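Local coordinates for putative GAF sensor protein (Burkholderia vietnamiensis, PDB 5HL6) that probably reduces the R-sulfoxide of free L-methionine, as a GAF-domain member of the free methionine sulfoxide reductase family, at residues 66-70 against 71-75. Numbering follows the deposited sequence.
Sequences FFDGT and ELVVG
Asp68 and Glu71 close the turn of a beta hairpin in the GAF-domain sheet, where strand 61-67 reverses into strand 72-77. Two bonds join this pair: Asp68 N reaches Glu71 O at 2.9 Å, and Glu71 N reaches Asp68 OD1 at 2.8 Å with an N-H...O angle of 175°. Thr70 N also donates to Asp68 OD1, at 2.8 Å, which defines an Asx turn; it arrives on the anti side and from the opposite face of the carboxylate plane to Glu71 N. The carboxylate can fold back over the turn because chi1 of Asp68, at 74°, sets CG between the backbone N and the carbonyl carbon.

The strand end is the enclosed part: Leu72 and Val73 are buried, whereas Asp68, Gly69 and Thr70 are exposed. Phe66 and Val73 form an antiparallel hydrogen-bonded pair, Phe66 N to Val73 O measuring 2.8 Å and the return bond from Val73 N to Phe66 O 2.9 Å. Val73 lays CG2 3.6 Å from Asp68 OD2, its side chain crossing that of Asp68 at about a right angle, and Asp40 of the second subunit packs on it. On the other face, Leu72 CD2 approaches Phe67 CB at 4.3 Å, a looser apolar touch.

Toward strand 85-86, Asp68 OD2 and Glu71 OE2 both form salt bridges with Arg85 NH1. One carboxylate thus organises the turn through OD1 and ties it to the next strand through OD2, while the shared arginine probably offsets the repulsion between two neighbouring acids.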
loop_
_atom_site.group_PDB
_atom_site.type_symbol
_atom_site.label_atom_id
_atom_site.label_comp_id
_atom_site.label_asym_id
_atom_site.label_seq_id
_atom_site.Cartn_x
_atom_site.Cartn_y
_atom_site.Cartn_z
ATOM N N PHE B 66 -4.284 -2.784 -11.538
ATOM C CA PHE B 66 -4.084 -4.069 -12.193
ATOM C C PHE B 66 -5.267 -4.377 -13.101
ATOM O O PHE B 66 -6.427 -4.214 -12.706
ATOM C CB PHE B 66 -3.871 -5.180 -11.157
ATOM C CG PHE B 66 -2.534 -5.095 -10.473
ATOM C CD1 PHE B 66 -1.363 -5.228 -11.209
ATOM C CD2 PHE B 66 -2.442 -4.867 -9.110
ATOM C CE1 PHE B 66 -0.119 -5.134 -10.606
ATOM C CE2 PHE B 66 -1.192 -4.781 -8.490
ATOM C CZ PHE B 66 -0.035 -4.918 -9.244
ATOM N N PHE B 67 -4.960 -4.808 -14.320
ATOM C CA PHE B 67 -5.970 -5.213 -15.284
ATOM C C PHE B 67 -6.597 -6.534 -14.856
ATOM O O PHE B 67 -5.888 -7.527 -14.651
ATOM C CB PHE B 67 -5.325 -5.338 -16.660
ATOM C CG PHE B 67 -6.300 -5.528 -17.771
ATOM C CD1 PHE B 67 -7.284 -4.577 -18.020
ATOM C CD2 PHE B 67 -6.222 -6.638 -18.593
ATOM C CE1 PHE B 67 -8.187 -4.747 -19.066
ATOM C CE2 PHE B 67 -7.116 -6.810 -19.642
ATOM C CZ PHE B 67 -8.104 -5.863 -19.873
ATOM N N ASP B 68 -7.926 -6.556 -14.715
ATOM C CA ASP B 68 -8.620 -7.765 -14.290
ATOM C C ASP B 68 -9.181 -8.558 -15.466
ATOM O O ASP B 68 -10.040 -9.421 -15.276
ATOM C CB ASP B 68 -9.723 -7.427 -13.281
ATOM C CG ASP B 68 -10.953 -6.775 -13.916
ATOM O OD1 ASP B 68 -10.919 -6.388 -15.107
ATOM O OD2 ASP B 68 -11.966 -6.645 -13.197
ATOM N N GLY B 69 -8.691 -8.300 -16.670
ATOM C CA GLY B 69 -9.230 -8.907 -17.859
ATOM C C GLY B 69 -10.279 -8.075 -18.557
ATOM O O GLY B 69 -10.538 -8.294 -19.744
ATOM N N THR B 70 -10.884 -7.123 -17.851
ATOM C CA THR B 70 -11.872 -6.223 -18.433
ATOM C C THR B 70 -11.495 -4.764 -18.248
ATOM O O THR B 70 -11.572 -3.979 -19.202
ATOM C CB THR B 70 -13.250 -6.497 -17.808
ATOM O OG1 THR B 70 -13.666 -7.826 -18.142
ATOM C CG2 THR B 70 -14.281 -5.493 -18.304
ATOM N N GLU B 71 -11.083 -4.376 -17.040
ATOM C CA GLU B 71 -10.743 -2.994 -16.752
ATOM C C GLU B 71 -9.659 -2.969 -15.687
ATOM O O GLU B 71 -9.259 -4.011 -15.157
ATOM C CB GLU B 71 -11.982 -2.204 -16.310
ATOM C CG GLU B 71 -12.640 -2.739 -15.046
ATOM C CD GLU B 71 -13.908 -1.977 -14.690
ATOM O OE1 GLU B 71 -14.179 -0.927 -15.316
ATOM O OE2 GLU B 71 -14.632 -2.437 -13.784
ATOM N N LEU B 72 -9.189 -1.763 -15.372
ATOM C CA LEU B 72 -8.223 -1.562 -14.294
ATOM C C LEU B 72 -8.908 -1.534 -12.925
ATOM O O LEU B 72 -10.007 -0.986 -12.770
ATOM C CB LEU B 72 -7.458 -0.255 -14.511
ATOM C CG LEU B 72 -6.619 -0.171 -15.787
ATOM C CD1 LEU B 72 -6.056 1.226 -15.960
ATOM C CD2 LEU B 72 -5.485 -1.166 -15.665
ATOM N N VAL B 73 -8.238 -2.130 -11.933
ATOM C CA VAL B 73 -8.706 -2.198 -10.548
ATOM C C VAL B 73 -7.530 -1.819 -9.657
ATOM O O VAL B 73 -6.426 -2.342 -9.839
ATOM C CB VAL B 73 -9.221 -3.604 -10.175
ATOM C CG1 VAL B 73 -9.823 -3.588 -8.760
ATOM C CG2 VAL B 73 -10.240 -4.126 -11.205
ATOM N N VAL B 74 -7.750 -0.895 -8.714
ATOM C CA VAL B 74 -6.621 -0.352 -7.965
ATOM C C VAL B 74 -5.975 -1.457 -7.137
ATOM O O VAL B 74 -6.661 -2.323 -6.576
ATOM C CB VAL B 74 -7.061 0.827 -7.081
ATOM C CG1 VAL B 74 -7.895 0.352 -5.872
ATOM C CG2 VAL B 74 -5.845 1.617 -6.610
ATOM N N GLY B 75 -4.641 -1.445 -7.090
ATOM C CA GLY B 75 -3.864 -2.354 -6.260
ATOM C C GLY B 75 -3.237 -1.587 -5.113
ATOM O O GLY B 75 -3.761 -0.551 -4.702
#